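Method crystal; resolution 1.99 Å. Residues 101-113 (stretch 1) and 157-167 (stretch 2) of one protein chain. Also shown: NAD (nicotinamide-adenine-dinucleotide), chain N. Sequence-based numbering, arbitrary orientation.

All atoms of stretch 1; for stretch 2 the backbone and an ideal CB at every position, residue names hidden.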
# COMPACT_ATOMS: atom_id res chain seq x y z
N ASP F 101 -2.65 -29.51 -16.97
CA ASP F 101 -2.97 -28.19 -17.59
C ASP F 101 -4.00 -27.50 -16.70
O ASP F 101 -5.13 -28.02 -16.60
CB ASP F 101 -3.44 -28.38 -19.04
CG ASP F 101 -3.95 -27.10 -19.69
OD1 ASP F 101 -5.11 -26.73 -19.40
OD2 ASP F 101 -3.19 -26.49 -20.47
N VAL F 102 -3.63 -26.39 -16.07
CA VAL F 102 -4.42 -25.71 -15.00
C VAL F 102 -5.60 -24.95 -15.63
O VAL F 102 -6.50 -24.55 -14.86
CB VAL F 102 -3.55 -24.77 -14.14
CG1 VAL F 102 -2.39 -25.53 -13.49
CG2 VAL F 102 -3.03 -23.57 -14.91
N THR F 103 -5.60 -24.75 -16.95
CA THR F 103 -6.71 -24.12 -17.71
C THR F 103 -7.79 -25.17 -18.04
O THR F 103 -8.90 -24.76 -18.42
CB THR F 103 -6.21 -23.41 -18.98
OG1 THR F 103 -5.61 -24.38 -19.84
CG2 THR F 103 -5.21 -22.32 -18.68
N ASP F 104 -7.46 -26.46 -17.91
CA ASP F 104 -8.39 -27.60 -18.14
C ASP F 104 -8.93 -28.08 -16.78
O ASP F 104 -8.14 -28.66 -16.01
CB ASP F 104 -7.69 -28.72 -18.90
CG ASP F 104 -8.63 -29.77 -19.46
OD1 ASP F 104 -9.74 -29.92 -18.92
OD2 ASP F 104 -8.24 -30.43 -20.44
N THR F 105 -10.22 -27.87 -16.53
CA THR F 105 -10.92 -28.21 -15.25
C THR F 105 -10.87 -29.73 -15.03
O THR F 105 -10.72 -30.14 -13.86
CB THR F 105 -12.37 -27.72 -15.24
OG1 THR F 105 -13.09 -28.44 -16.23
CG2 THR F 105 -12.51 -26.23 -15.50
N VAL F 106 -11.00 -30.51 -16.10
CA VAL F 106 -11.01 -32.01 -16.10
C VAL F 106 -9.70 -32.52 -15.51
O VAL F 106 -9.75 -33.46 -14.69
CB VAL F 106 -11.24 -32.57 -17.52
CG1 VAL F 106 -10.98 -34.07 -17.59
CG2 VAL F 106 -12.64 -32.24 -18.03
N GLN F 107 -8.56 -31.95 -15.92
CA GLN F 107 -7.20 -32.34 -15.47
C GLN F 107 -7.02 -31.90 -14.01
O GLN F 107 -6.42 -32.67 -13.23
CB GLN F 107 -6.13 -31.73 -16.38
CG GLN F 107 -6.19 -32.25 -17.81
CD GLN F 107 -4.96 -31.92 -18.61
OE1 GLN F 107 -3.83 -31.97 -18.11
NE2 GLN F 107 -5.16 -31.59 -19.88
N VAL F 108 -7.52 -30.71 -13.65
CA VAL F 108 -7.46 -30.14 -12.27
C VAL F 108 -8.28 -31.02 -11.33
O VAL F 108 -7.80 -31.30 -10.21
CB VAL F 108 -7.96 -28.68 -12.24
CG1 VAL F 108 -8.16 -28.17 -10.83
CG2 VAL F 108 -7.02 -27.75 -13.01
N ALA F 109 -9.48 -31.44 -11.76
CA ALA F 109 -10.39 -32.34 -11.01
C ALA F 109 -9.72 -33.69 -10.77
O ALA F 109 -9.92 -34.27 -9.69
CB ALA F 109 -11.69 -32.49 -11.76
N GLU F 110 -8.94 -34.18 -11.75
CA GLU F 110 -8.23 -35.48 -11.70
C GLU F 110 -6.94 -35.33 -10.89
O GLU F 110 -6.56 -36.31 -10.22
CB GLU F 110 -7.97 -36.02 -13.11
CG GLU F 110 -7.42 -37.44 -13.13
CD GLU F 110 -8.25 -38.49 -12.41
OE1 GLU F 110 -9.49 -38.35 -12.38
OE2 GLU F 110 -7.65 -39.45 -11.89
N LEU F 111 -6.28 -34.17 -10.96
CA LEU F 111 -5.07 -33.85 -10.15
C LEU F 111 -5.42 -33.93 -8.66
O LEU F 111 -4.64 -34.55 -7.90
CB LEU F 111 -4.55 -32.46 -10.51
CG LEU F 111 -3.29 -32.01 -9.76
CD1 LEU F 111 -2.08 -32.84 -10.19
CD2 LEU F 111 -3.02 -30.53 -9.98
N LYS F 112 -6.55 -33.33 -8.27
CA LYS F 112 -7.10 -33.37 -6.89
C LYS F 112 -7.17 -34.83 -6.42
O LYS F 112 -6.70 -35.11 -5.30
CB LYS F 112 -8.49 -32.72 -6.85
CG LYS F 112 -9.07 -32.50 -5.46
CD LYS F 112 -10.49 -31.97 -5.47
CE LYS F 112 -10.95 -31.44 -4.13
NZ LYS F 112 -10.90 -32.48 -3.08
N THR F 113 -7.72 -35.71 -7.26
CA THR F 113 -7.89 -37.16 -6.98
C THR F 113 -6.52 -37.80 -6.73
O THR F 113 -6.39 -38.54 -5.73
CB THR F 113 -8.64 -37.86 -8.12
OG1 THR F 113 -9.93 -37.26 -8.20
CG2 THR F 113 -8.78 -39.35 -7.93
N UNK F 157 -6.40 -19.88 -9.33
CA UNK F 157 -7.66 -19.99 -8.54
C UNK F 157 -8.04 -21.46 -8.38
O UNK F 157 -8.20 -21.92 -7.23
CB UNK F 157 -8.80 -19.22 -9.21
N UNK F 158 -8.18 -22.18 -9.50
CA UNK F 158 -8.57 -23.61 -9.56
C UNK F 158 -7.60 -24.46 -8.73
O UNK F 158 -8.06 -25.25 -7.89
CB UNK F 158 -8.59 -24.10 -11.01
N UNK F 159 -6.30 -24.29 -8.99
CA UNK F 159 -5.20 -25.05 -8.34
C UNK F 159 -5.16 -24.70 -6.85
O UNK F 159 -4.94 -25.62 -6.03
CB UNK F 159 -3.85 -24.74 -9.00
N UNK F 160 -5.35 -23.42 -6.51
CA UNK F 160 -5.48 -22.94 -5.13
C UNK F 160 -6.70 -23.53 -4.44
O UNK F 160 -6.59 -23.87 -3.25
CB UNK F 160 -5.56 -21.41 -5.11
N UNK F 161 -7.81 -23.67 -5.16
CA UNK F 161 -9.11 -24.13 -4.61
C UNK F 161 -9.00 -25.60 -4.17
O UNK F 161 -9.41 -25.90 -3.02
CB UNK F 161 -10.23 -23.97 -5.65
N UNK F 162 -8.47 -26.47 -5.03
CA UNK F 162 -8.36 -27.94 -4.75
C UNK F 162 -7.43 -28.15 -3.55
O UNK F 162 -7.65 -29.12 -2.80
CB UNK F 162 -7.83 -28.70 -5.97
N UNK F 163 -6.44 -27.27 -3.35
CA UNK F 163 -5.46 -27.32 -2.24
C UNK F 163 -6.19 -27.17 -0.90
O UNK F 163 -6.05 -28.08 -0.05
CB UNK F 163 -4.40 -26.22 -2.39
N UNK F 164 -6.94 -26.08 -0.72
CA UNK F 164 -7.66 -25.78 0.55
C UNK F 164 -8.94 -26.61 0.65
O UNK F 164 -9.45 -26.76 1.78
CB UNK F 164 -8.00 -24.29 0.64
N UNK F 165 -9.43 -27.16 -0.47
CA UNK F 165 -10.54 -28.15 -0.49
C UNK F 165 -10.09 -29.43 0.22
O UNK F 165 -10.81 -29.89 1.12
CB UNK F 165 -10.97 -28.46 -1.92
N UNK F 166 -8.94 -29.98 -0.18
CA UNK F 166 -8.33 -31.22 0.39
C UNK F 166 -8.13 -31.02 1.90
O UNK F 166 -8.50 -31.93 2.67
CB UNK F 166 -7.00 -31.55 -0.29
N UNK F 167 -7.57 -29.88 2.30
CA UNK F 167 -7.19 -29.55 3.70
C UNK F 167 -8.42 -29.65 4.60
O UNK F 167 -8.34 -30.37 5.62
CB UNK F 167 -6.58 -28.15 3.79
PA NAD N . 8.92 -20.51 -16.17
O1A NAD N . 8.25 -20.06 -17.42
O2A NAD N . 9.90 -21.65 -16.49
O5B NAD N . 7.87 -21.02 -15.10
C5B NAD N . 6.48 -21.06 -15.40
C4B NAD N . 6.02 -22.55 -15.34
O4B NAD N . 4.45 -22.55 -15.30
C3B NAD N . 6.38 -23.21 -16.36
O3B NAD N . 7.07 -24.46 -16.00
C2B NAD N . 4.99 -23.58 -17.20
O2B NAD N . 5.13 -24.88 -17.86
C1B NAD N . 4.05 -23.60 -16.34
N9A NAD N . 2.76 -23.21 -17.00
C8A NAD N . 2.29 -22.19 -17.74
N7A NAD N . 1.00 -22.45 -18.05
C5A NAD N . 0.67 -23.64 -17.49
C6A NAD N . -0.53 -24.36 -17.50
N6A NAD N . -1.83 -24.18 -18.06
N1A NAD N . -0.60 -25.55 -16.85
C2A NAD N . 0.49 -26.05 -16.19
N3A NAD N . 1.68 -25.33 -16.18
C4A NAD N . 1.76 -24.12 -16.83
O3 NAD N . 9.75 -19.23 -15.53
PN NAD N . 9.75 -18.86 -13.96
O1N NAD N . 10.69 -17.71 -13.75
O2N NAD N . 10.22 -20.07 -13.16
O5D NAD N . 8.28 -18.41 -13.53
C5D NAD N . 7.59 -19.08 -12.49
C4D NAD N . 6.52 -18.12 -11.89
O4D NAD N . 7.11 -17.09 -11.36
C3D NAD N . 5.60 -17.59 -12.98
O3D NAD N . 4.30 -17.62 -12.54
C2D NAD N . 6.08 -16.12 -13.19
O2D NAD N . 4.92 -15.33 -13.70
C1D NAD N . 6.47 -15.75 -12.02
N1N NAD N . 7.49 -14.70 -12.02
C2N NAD N . 8.78 -14.95 -12.48
C3N NAD N . 9.75 -13.94 -12.47
C7N NAD N . 11.18 -14.20 -12.98
O7N NAD N . 11.83 -13.28 -13.47
N7N NAD N . 11.77 -15.49 -12.90
C4N NAD N . 9.42 -12.68 -11.99
C5N NAD N . 8.14 -12.42 -11.53
C6N NAD N . 7.18 -13.44 -11.54

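Stretch 2 is helical throughout and runs beside helix 105-113 at 26° between their N-to-C directions. At position 157 nothing of stretch 1 lies within 5.5 Å of the ideal CB, so no preference is set. The residue is Tyr157, whose OH accepts a weak hydrogen bond from the side chain at 161.

Position 158 points toward stretch 1. Its ideal CB lies 4.1 Å from Val108 CG1 and 4.4 Å from Val102 O, a carbonyl in the turn before the helix. An aliphatic residue could pack on the valine, but a long side chain with a donor would also serve the carbonyl; lysine, arginine or glutamine would suit. The residue is Arg158. Its CB packs on Val108, its CD lies 3.8 Å from Thr105 CG2, and NE donates to Val102 O at 3.0 Å in an almost perfectly linear hydrogen bond, the carbonyl lying at the guanidinium edge.

At 159 the CB points sideways, 4.8 Å from Val102 CG1. Serine, threonine or valine could reach toward Val102; alanine would fit but add nothing beyond the CB. Thr159 has its OG1 3.6 Å from Val102 CG1.

Position 160 is out of reach, and its ordinary helical angles do not require glycine; it is Gly160. Position 161 points sideways with no near neighbour, leaving the choice wide. Arg161 bends its end closer to stretch 1. Within its own helix, NE forms a salt bridge to the side chain at 165 and NH1 the weak bond to Tyr157 OH; the guanidinium also bonds elsewhere in the structure.

Position 162 points toward an apolar surface, its ideal CB 4.0 Å from Lys112 CG and 4.9 Å from Val108 CG1. Leucine, isoleucine, valine or methionine would suit. Ile162 reaches Val108 CG1 with CG2 at 3.8 Å and Leu111 CD2 with CD1 at 4.0 Å.

Position 163 points away and 164 is out of reach, so stretch 1 constrains neither; they are Ala163 and His164.

At 165 the ideal CB lies 3.7 Å from Lys112 CE, near a positive charge, so an acidic or amide side chain is plausible. Glu165 places OE1 3.1 Å from Lys112 CE but 4.3 Å from Lys112 NZ, beyond a salt bridge; OE2 instead pairs with Arg161 NE at 3.1 Å.

Position 166 also points toward Lys112, its ideal CB 4.9 Å from NZ; an aliphatic or acidic residue could fit. Ile166 brings CG1 to 3.9 Å from Lys112 NZ. Position 167 is out of reach, with no preference set; it is Met167.

Stretch 2 157-167: YRTGRIAHEIM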
# COMPACT_ATOMS: atom_id res chain seq x y z
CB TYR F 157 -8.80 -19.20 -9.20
CG TYR F 157 -10.17 -19.80 -8.99
CD1 TYR F 157 -10.80 -19.73 -7.76
CD2 TYR F 157 -10.82 -20.45 -10.02
CE1 TYR F 157 -12.05 -20.28 -7.56
CE2 TYR F 157 -12.08 -21.01 -9.84
CZ TYR F 157 -12.69 -20.92 -8.60
OH TYR F 157 -13.93 -21.48 -8.43
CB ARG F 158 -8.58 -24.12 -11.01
CG ARG F 158 -9.97 -24.15 -11.63
CD ARG F 158 -9.96 -24.81 -12.99
NE ARG F 158 -9.36 -23.95 -14.01
CZ ARG F 158 -9.97 -22.91 -14.59
NH1 ARG F 158 -11.21 -22.58 -14.26
NH2 ARG F 158 -9.33 -22.21 -15.50
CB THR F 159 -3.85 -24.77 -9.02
OG1 THR F 159 -4.06 -24.56 -10.42
CG2 THR F 159 -2.88 -25.91 -8.84
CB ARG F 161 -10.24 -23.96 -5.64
CG ARG F 161 -11.64 -24.05 -5.04
CD ARG F 161 -12.73 -24.20 -6.08
NE ARG F 161 -12.49 -25.35 -6.95
CZ ARG F 161 -12.43 -25.32 -8.28
NH1 ARG F 161 -12.62 -24.20 -8.95
NH2 ARG F 161 -12.19 -26.44 -8.95
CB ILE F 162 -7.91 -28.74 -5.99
CG1 ILE F 162 -6.51 -28.36 -6.47
CG2 ILE F 162 -8.94 -28.62 -7.10
CD1 ILE F 162 -5.86 -29.41 -7.36
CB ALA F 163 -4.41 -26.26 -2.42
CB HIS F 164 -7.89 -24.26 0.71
CG HIS F 164 -8.88 -23.65 -0.22
ND1 HIS F 164 -10.23 -23.93 -0.14
CD2 HIS F 164 -8.74 -22.74 -1.20
CE1 HIS F 164 -10.87 -23.23 -1.06
NE2 HIS F 164 -9.98 -22.50 -1.72
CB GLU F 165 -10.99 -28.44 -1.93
CG GLU F 165 -12.06 -27.50 -2.44
CD GLU F 165 -12.43 -27.67 -3.90
OE1 GLU F 165 -11.85 -28.54 -4.57
OE2 GLU F 165 -13.32 -26.92 -4.37
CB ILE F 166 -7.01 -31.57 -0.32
CG1 ILE F 166 -7.25 -32.07 -1.75
CG2 ILE F 166 -6.20 -32.58 0.49
CD1 ILE F 166 -6.05 -31.95 -2.66
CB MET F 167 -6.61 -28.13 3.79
CG MET F 167 -5.21 -28.03 3.21
SD MET F 167 -4.68 -26.32 3.00
CE MET F 167 -3.11 -26.55 2.17
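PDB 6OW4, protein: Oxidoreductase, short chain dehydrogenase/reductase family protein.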